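PDB 6JPK: aspartate aminotransferase, cytoplasmic, which catalyses the pyridoxal 5'-phosphate-dependent transfer of the amino group of L-aspartate to 2-oxoglutarate, giving oxaloacetate and L-glutamate. Local coordinates for residues S172-A177 against S181-H186; S204-L209 against S234-E239; A221-G224 against D229-R232. The protein carries 1 engineered substitution. All coordinates share one frame; numbering follows the deposited sequence.

Followed from the N terminus, the chain first closes contact 1, a short return from the end of helix 167-176 into strand 182-186. It then runs through helix 199-211, whose side carries the first half of contact 2, and crosses the sheet again as strand 215-220. Contact 3 opens just after that strand and closes at helix 230-233; its whole excursion falls within the longer loop that contact 2 completes when helix 235-241 meets helix 199-211. Contacts 1 and 2 follow in series and touch, Ile174 and Phe183 packing on Ser208 and Leu209. Contacts 2 and 3 meet where Gln223 packs against Ser234. Contact 1 joins helix to sheet, contact 2 helix to helix, contact 3 loop to helix.

Contact 1 of 3, residues S172-A177 against S181-H186; sequences STIKSA and SIFLLH
Ile174 holds CG1 anti to its carbonyl carbon (chi1 -69°), which aims this branch from the helix at Phe183, whose own first torsion of -89° carries its ring from the strand to the helix end. The two side chains cross obliquely, and CG1 of Ile174 comes within 3.6 Å of CE2 of Phe183. Ala177 reaches the same ring differently: its CB, pointing at the strand, lies near the ring plane at the edge, 4.1 Å from CZ of Phe183. Thr173 O is at that edge too, 4.3 Å from Phe183 CZ, while it also accepts the helix bond from Ala177 N at 2.9 Å. The ring therefore fits against the last turn, with Ala177 the first residue to leave helical geometry. Ala177 CB also packs on the hydroxyl of Ser181, 3.9 Å from OG, and that hydroxyl is hydrogen-bonded to Pro178 O in the intervening turn. No hydrogen bond spans the two segments, so apolar packing carries the join. Beyond them, Phe183 stacks on Tyr132 of the adjacent strand and packs on Leu209 of helix 199-211, which makes its burial thorough. Docking a helix on the strand it leads into is characteristic of a beta-alpha-beta crossover, here from strand 152-159, by way of short antiparallel strand 164-165 and helix 167-176, to parallel strand 182-186 in the central-sheet domain of a fold type I pyridoxal-phosphate enzyme.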
loop_
_atom_site.group_PDB
_atom_site.type_symbol
_atom_site.label_atom_id
_atom_site.label_comp_id
_atom_site.label_asym_id
_atom_site.label_seq_id
_atom_site.Cartn_x
_atom_site.Cartn_y
_atom_site.Cartn_z
ATOM N N SER A 172 -6.652 31.258 17.968
ATOM C CA SER A 172 -7.955 31.862 17.754
ATOM C C SER A 172 -8.853 30.942 16.938
ATOM O O SER A 172 -10.050 30.815 17.227
ATOM C CB SER A 172 -7.773 33.225 17.080
ATOM O OG SER A 172 -9.017 33.751 16.685
ATOM N N THR A 173 -8.287 30.271 15.931
ATOM C CA THR A 173 -9.059 29.308 15.149
ATOM C C THR A 173 -9.491 28.120 16.004
ATOM O O THR A 173 -10.627 27.647 15.885
ATOM C CB THR A 173 -8.247 28.849 13.931
ATOM O OG1 THR A 173 -8.024 29.971 13.067
ATOM C CG2 THR A 173 -8.991 27.768 13.135
ATOM N N ILE A 174 -8.613 27.635 16.884
ATOM C CA ILE A 174 -9.002 26.534 17.762
ATOM C C ILE A 174 -10.216 26.920 18.601
ATOM O O ILE A 174 -11.171 26.148 18.728
ATOM C CB ILE A 174 -7.823 26.101 18.652
ATOM C CG1 ILE A 174 -6.732 25.436 17.804
ATOM C CG2 ILE A 174 -8.326 25.157 19.768
ATOM C CD1 ILE A 174 -5.420 25.213 18.538
ATOM N N LYS A 175 -10.214 28.130 19.161
ATOM C CA LYS A 175 -11.307 28.510 20.048
ATOM C C LYS A 175 -12.617 28.720 19.294
ATOM O O LYS A 175 -13.687 28.455 19.849
ATOM C CB LYS A 175 -10.942 29.772 20.826
ATOM C CG LYS A 175 -9.739 29.621 21.736
ATOM C CD LYS A 175 -9.328 30.995 22.267
ATOM C CE LYS A 175 -8.335 30.877 23.409
ATOM N NZ LYS A 175 -7.651 32.169 23.684
ATOM N N SER A 176 -12.569 29.181 18.043
ATOM C CA SER A 176 -13.804 29.499 17.330
ATOM C C SER A 176 -14.338 28.337 16.501
ATOM O O SER A 176 -15.491 28.385 16.072
ATOM C CB SER A 176 -13.591 30.720 16.421
ATOM O OG SER A 176 -12.612 30.426 15.438
ATOM N N ALA A 177 -13.534 27.310 16.250
ATOM C CA ALA A 177 -14.006 26.174 15.479
ATOM C C ALA A 177 -15.112 25.455 16.246
ATOM O O ALA A 177 -15.096 25.424 17.479
ATOM C CB ALA A 177 -12.859 25.203 15.176
ATOM N N SER A 181 -14.434 19.528 16.381
ATOM C CA SER A 181 -13.747 19.496 15.097
ATOM C C SER A 181 -12.487 18.634 15.200
ATOM O O SER A 181 -11.983 18.348 16.286
ATOM C CB SER A 181 -13.375 20.908 14.637
ATOM O OG SER A 181 -14.529 21.717 14.481
ATOM N N ILE A 182 -11.991 18.206 14.048
ATOM C CA ILE A 182 -10.797 17.375 13.964
ATOM C C ILE A 182 -9.616 18.277 13.658
ATOM O O ILE A 182 -9.678 19.086 12.721
ATOM C CB ILE A 182 -10.952 16.305 12.876
ATOM C CG1 ILE A 182 -12.234 15.505 13.095
ATOM C CG2 ILE A 182 -9.706 15.429 12.808
ATOM C CD1 ILE A 182 -12.869 15.041 11.794
ATOM N N PHE A 183 -8.538 18.151 14.435
ATOM C CA PHE A 183 -7.350 18.971 14.231
ATOM C C PHE A 183 -6.171 18.067 13.916
ATOM O O PHE A 183 -5.848 17.157 14.697
ATOM C CB PHE A 183 -7.057 19.869 15.438
ATOM C CG PHE A 183 -7.741 21.205 15.358
ATOM C CD1 PHE A 183 -9.089 21.328 15.670
ATOM C CD2 PHE A 183 -7.051 22.329 14.939
ATOM C CE1 PHE A 183 -9.739 22.542 15.566
ATOM C CE2 PHE A 183 -7.692 23.560 14.838
ATOM C CZ PHE A 183 -9.041 23.666 15.154
ATOM N N LEU A 184 -5.542 18.319 12.767
ATOM C CA LEU A 184 -4.392 17.561 12.286
ATOM C C LEU A 184 -3.144 18.345 12.675
ATOM O O LEU A 184 -2.885 19.422 12.126
ATOM C CB LEU A 184 -4.478 17.367 10.773
ATOM C CG LEU A 184 -4.039 16.045 10.147
ATOM C CD1 LEU A 184 -3.837 16.222 8.640
ATOM C CD2 LEU A 184 -2.792 15.465 10.809
ATOM N N LEU A 185 -2.386 17.817 13.628
ATOM C CA LEU A 185 -1.244 18.505 14.218
ATOM C C LEU A 185 0.054 17.840 13.789
ATOM O O LEU A 185 0.138 16.609 13.720
ATOM C CB LEU A 185 -1.340 18.486 15.745
ATOM C CG LEU A 185 -2.647 19.046 16.324
ATOM C CD1 LEU A 185 -2.686 18.885 17.837
ATOM C CD2 LEU A 185 -2.838 20.521 15.925
ATOM N N HIS A 186 1.070 18.658 13.508
ATOM C CA HIS A 186 2.413 18.170 13.210
ATOM C C HIS A 186 3.161 18.020 14.531
ATOM O O HIS A 186 3.319 19.002 15.265
ATOM C CB HIS A 186 3.164 19.140 12.294
ATOM C CG HIS A 186 2.502 19.391 10.969
ATOM N ND1 HIS A 186 3.147 19.184 9.766
ATOM C CD2 HIS A 186 1.268 19.863 10.658
ATOM C CE1 HIS A 186 2.329 19.498 8.772
ATOM N NE2 HIS A 186 1.182 19.907 9.287
#

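Contact 2 of 3, residues S204-L209 against S234-E239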
loop_
_atom_site.group_PDB
_atom_site.type_symbol
_atom_site.label_atom_id
_atom_site.label_comp_id
_atom_site.label_asym_id
_atom_site.label_seq_id
_atom_site.Cartn_x
_atom_site.Cartn_y
_atom_site.Cartn_z
ATOM N N SER A 204 -0.589 25.756 25.804
ATOM C CA SER A 204 -1.759 26.594 25.555
ATOM C C SER A 204 -2.603 26.047 24.402
ATOM O O SER A 204 -3.838 26.107 24.447
ATOM C CB SER A 204 -1.294 28.022 25.282
ATOM O OG SER A 204 -2.329 28.808 24.727
ATOM N N ILE A 205 -1.960 25.504 23.364
ATOM C CA ILE A 205 -2.701 24.869 22.275
ATOM C C ILE A 205 -3.515 23.684 22.797
ATOM O O ILE A 205 -4.698 23.525 22.467
ATOM C CB ILE A 205 -1.740 24.444 21.148
ATOM C CG1 ILE A 205 -1.233 25.660 20.377
ATOM C CG2 ILE A 205 -2.422 23.471 20.186
ATOM C CD1 ILE A 205 -0.029 25.338 19.492
ATOM N N PHE A 206 -2.893 22.833 23.619
ATOM C CA PHE A 206 -3.607 21.677 24.166
ATOM C C PHE A 206 -4.786 22.111 25.023
ATOM O O PHE A 206 -5.872 21.524 24.943
ATOM C CB PHE A 206 -2.659 20.797 24.987
ATOM C CG PHE A 206 -1.607 20.101 24.169
ATOM C CD1 PHE A 206 -1.845 19.780 22.841
ATOM C CD2 PHE A 206 -0.376 19.775 24.730
ATOM C CE1 PHE A 206 -0.879 19.132 22.089
ATOM C CE2 PHE A 206 0.598 19.125 23.983
ATOM C CZ PHE A 206 0.345 18.804 22.661
ATOM N N GLU A 207 -4.593 23.146 25.845
ATOM C CA GLU A 207 -5.672 23.632 26.704
ATOM C C GLU A 207 -6.900 24.029 25.887
ATOM O O GLU A 207 -8.035 23.687 26.239
ATOM C CB GLU A 207 -5.185 24.819 27.543
ATOM C CG GLU A 207 -6.260 25.411 28.449
ATOM C CD GLU A 207 -6.427 26.921 28.280
ATOM O OE1 GLU A 207 -5.397 27.632 28.187
ATOM O OE2 GLU A 207 -7.593 27.396 28.235
ATOM N N SER A 208 -6.696 24.773 24.801
ATOM C CA SER A 208 -7.839 25.222 24.012
ATOM C C SER A 208 -8.455 24.077 23.211
ATOM O O SER A 208 -9.681 24.029 23.044
ATOM C CB SER A 208 -7.421 26.367 23.096
ATOM O OG SER A 208 -7.141 27.533 23.855
ATOM N N LEU A 209 -7.626 23.145 22.709
ATOM C CA LEU A 209 -8.167 21.967 22.032
ATOM C C LEU A 209 -9.081 21.165 22.955
ATOM O O LEU A 209 -10.141 20.697 22.531
ATOM C CB LEU A 209 -7.033 21.073 21.512
ATOM C CG LEU A 209 -6.208 21.522 20.300
ATOM C CD1 LEU A 209 -4.904 20.716 20.231
ATOM C CD2 LEU A 209 -6.993 21.352 19.005
ATOM N N SER A 234 9.195 13.383 20.144
ATOM C CA SER A 234 7.865 12.902 20.500
ATOM C C SER A 234 7.283 13.618 21.721
ATOM O O SER A 234 6.261 13.170 22.259
ATOM C CB SER A 234 7.893 11.386 20.751
ATOM O OG SER A 234 8.663 11.067 21.908
ATOM N N TRP A 235 7.892 14.727 22.149
ATOM C CA TRP A 235 7.470 15.397 23.380
ATOM C C TRP A 235 5.996 15.796 23.343
ATOM O O TRP A 235 5.274 15.621 24.333
ATOM C CB TRP A 235 8.339 16.639 23.642
ATOM C CG TRP A 235 7.887 17.364 24.888
ATOM C CD1 TRP A 235 8.301 17.130 26.166
ATOM C CD2 TRP A 235 6.883 18.391 24.971
ATOM N NE1 TRP A 235 7.637 17.970 27.041
ATOM C CE2 TRP A 235 6.765 18.753 26.329
ATOM C CE3 TRP A 235 6.086 19.049 24.024
ATOM C CZ2 TRP A 235 5.865 19.740 26.772
ATOM C CZ3 TRP A 235 5.193 20.035 24.466
ATOM C CH2 TRP A 235 5.098 20.369 25.829
ATOM N N ALA A 236 5.533 16.351 22.217
ATOM C CA ALA A 236 4.157 16.838 22.142
ATOM C C ALA A 236 3.155 15.701 22.281
ATOM O O ALA A 236 2.135 15.851 22.965
ATOM C CB ALA A 236 3.932 17.595 20.828
ATOM N N LEU A 237 3.424 14.566 21.619
ATOM C CA LEU A 237 2.615 13.361 21.768
ATOM C C LEU A 237 2.482 12.947 23.220
ATOM O O LEU A 237 1.384 12.645 23.700
ATOM C CB LEU A 237 3.249 12.201 21.001
ATOM C CG LEU A 237 2.693 11.799 19.659
ATOM C CD1 LEU A 237 2.796 12.986 18.731
ATOM C CD2 LEU A 237 3.508 10.614 19.160
ATOM N N ASN A 238 3.612 12.859 23.914
ATOM C CA ASN A 238 3.594 12.355 25.277
ATOM C C ASN A 238 3.008 13.373 26.240
ATOM O O ASN A 238 2.436 12.994 27.270
ATOM C CB ASN A 238 5.004 11.932 25.682
ATOM C CG ASN A 238 5.396 10.610 25.036
ATOM O OD1 ASN A 238 4.956 9.542 25.466
ATOM N ND2 ASN A 238 6.174 10.678 23.977
ATOM N N GLU A 239 3.127 14.658 25.925
ATOM C CA GLU A 239 2.461 15.651 26.761
ATOM C C GLU A 239 0.948 15.516 26.653
ATOM O O GLU A 239 0.232 15.608 27.661
ATOM C CB GLU A 239 2.908 17.058 26.371
ATOM C CG GLU A 239 2.615 18.109 27.437
ATOM C CD GLU A 239 3.437 17.910 28.723
ATOM O OE1 GLU A 239 4.443 17.144 28.727
ATOM O OE2 GLU A 239 3.073 18.530 29.739
#
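Neighbouring helices laid over one face of a largely parallel sheet, as in the alpha/beta domain of class I aminotransferases, are joined here by Phe206 of helix 199-211 and by Ala236 and Glu239 of helix 235-241. Each helix belongs to a beta-alpha-beta connection that shares strand 215-220, and Phe206 and Leu237 both pack on Phe218 of that strand. The ring of Phe206 does most of the reaching: with CG anti to its carbonyl carbon (chi1 -68°) it points at the other helix, and CZ of Phe206 comes 3.5 Å from Ala236 O and 4.2 Å from Ala236 CB. Glu239 adds the aliphatic base of its side chain, CB at 3.9 Å and CG at 4.1 Å from CE2 of Phe206. A bend at chi2 then leads the carboxylate away, and OE2 pairs with Lys242 in a salt bridge. Phe240, set edge-to-face, and Trp202 also meet the Phe206 ring. Glu239 CB also leans on one face of the indole of Trp235, one turn back, 3.9 Å above the plane and toward its rim. At the helix start, Ser234 O accepts both Asn238 N and, from above its carbonyl plane, Asn238 ND2 at 3.0 Å.

Contact 3 of 3, residues A221-G224 against D229-R232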
loop_
_atom_site.group_PDB
_atom_site.type_symbol
_atom_site.label_atom_id
_atom_site.label_comp_id
_atom_site.label_asym_id
_atom_site.label_seq_id
_atom_site.Cartn_x
_atom_site.Cartn_y
_atom_site.Cartn_z
ATOM N N ALA A 221 6.118 12.368 11.233
ATOM C CA ALA A 221 6.921 11.833 10.145
ATOM C C ALA A 221 8.422 11.997 10.354
ATOM O O ALA A 221 9.195 11.458 9.557
ATOM C CB ALA A 221 6.520 12.506 8.828
ATOM N N TYR A 222 8.867 12.729 11.390
ATOM C CA TYR A 222 10.292 13.039 11.503
ATOM C C TYR A 222 10.844 12.778 12.903
ATOM O O TYR A 222 11.791 13.443 13.324
ATOM C CB TYR A 222 10.570 14.487 11.089
ATOM C CG TYR A 222 9.955 14.839 9.756
ATOM C CD1 TYR A 222 10.533 14.404 8.578
ATOM C CD2 TYR A 222 8.773 15.570 9.684
ATOM C CE1 TYR A 222 9.968 14.697 7.355
ATOM C CE2 TYR A 222 8.197 15.877 8.461
ATOM C CZ TYR A 222 8.802 15.430 7.299
ATOM O OH TYR A 222 8.247 15.713 6.075
ATOM N N GLN A 223 10.300 11.807 13.632
ATOM C CA GLN A 223 10.801 11.565 14.985
ATOM C C GLN A 223 12.261 11.119 14.948
ATOM O O GLN A 223 12.609 10.156 14.257
ATOM C CB GLN A 223 9.962 10.508 15.714
ATOM C CG GLN A 223 10.402 10.361 17.184
ATOM C CD GLN A 223 9.826 9.140 17.898
ATOM O OE1 GLN A 223 9.301 8.226 17.270
ATOM N NE2 GLN A 223 9.957 9.114 19.223
ATOM N N GLY A 224 13.109 11.808 15.721
ATOM C CA GLY A 224 14.532 11.496 15.786
ATOM C C GLY A 224 15.302 12.145 14.648
ATOM O O GLY A 224 16.423 12.634 14.828
ATOM N N ASP A 229 17.146 13.362 18.750
ATOM C CA ASP A 229 16.722 12.950 20.087
ATOM C C ASP A 229 15.286 12.459 19.949
ATOM O O ASP A 229 14.386 13.260 19.681
ATOM C CB ASP A 229 16.826 14.128 21.064
ATOM C CG ASP A 229 16.516 13.754 22.518
ATOM O OD1 ASP A 229 15.630 12.916 22.783
ATOM O OD2 ASP A 229 17.169 14.331 23.412
ATOM N N LEU A 230 15.073 11.151 20.128
ATOM C CA LEU A 230 13.763 10.557 19.863
ATOM C C LEU A 230 12.697 11.062 20.833
ATOM O O LEU A 230 11.573 11.366 20.423
ATOM C CB LEU A 230 13.858 9.036 19.934
ATOM C CG LEU A 230 14.564 8.377 18.757
ATOM C CD1 LEU A 230 14.994 6.965 19.132
ATOM C CD2 LEU A 230 13.661 8.363 17.543
ATOM N N ASN A 231 13.014 11.114 22.132
ATOM C CA ASN A 231 12.023 11.547 23.119
ATOM C C ASN A 231 11.722 13.038 23.010
ATOM O O ASN A 231 10.583 13.451 23.251
ATOM C CB ASN A 231 12.489 11.206 24.540
ATOM C CG ASN A 231 12.493 9.713 24.800
ATOM O OD1 ASN A 231 11.993 8.932 23.991
ATOM N ND2 ASN A 231 13.059 9.307 25.923
ATOM N N ARG A 232 12.721 13.860 22.659
ATOM C CA ARG A 232 12.456 15.275 22.396
ATOM C C ARG A 232 11.483 15.440 21.236
ATOM O O ARG A 232 10.574 16.276 21.290
ATOM C CB ARG A 232 13.761 16.011 22.091
ATOM C CG ARG A 232 13.602 17.501 21.789
ATOM C CD ARG A 232 14.961 18.121 21.437
ATOM N NE ARG A 232 15.960 17.816 22.460
ATOM C CZ ARG A 232 17.280 17.864 22.278
ATOM N NH1 ARG A 232 17.787 18.204 21.095
ATOM N NH2 ARG A 232 18.097 17.561 23.283
#
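Gln223 reaches Leu230 along an extended side chain that starts at CB with CG anti to the backbone N (chi1 -174°). CG lies 3.8 Å from CD2 of Leu230, and CD follows at 3.9 Å from that same methyl, the two side chains crossing at about a right angle. At the tip, NE2 donates to Leu230 O over 3.0 Å. The bond is nearly straight, at 169°, and lies in the amide plane of Gln223, yet it meets the carbonyl from above its plane. A second bond from NE2 to Val86 O fixes the rotation of the amide. With an alanine here the amide is gone, which would probably leave Leu230 O and Val86 O without this donor and open a gap beside Leu230 CD2. That methyl sits 3.7 Å from Gly224 CA, close enough that any beta carbon there would collide with it. Asp229 caps the new helix, its OD1 accepting from Arg232 N at 3.1 Å. Gly224 lies about 9 Å from the side chain of Lys255, by similarity the cofactor's attachment point, unmodified here. The loop runs from strand 215-220 into helix 230-233, with Gln223 against helix 77-87 and Leu230 wedged between that helix and the long helix 310-340.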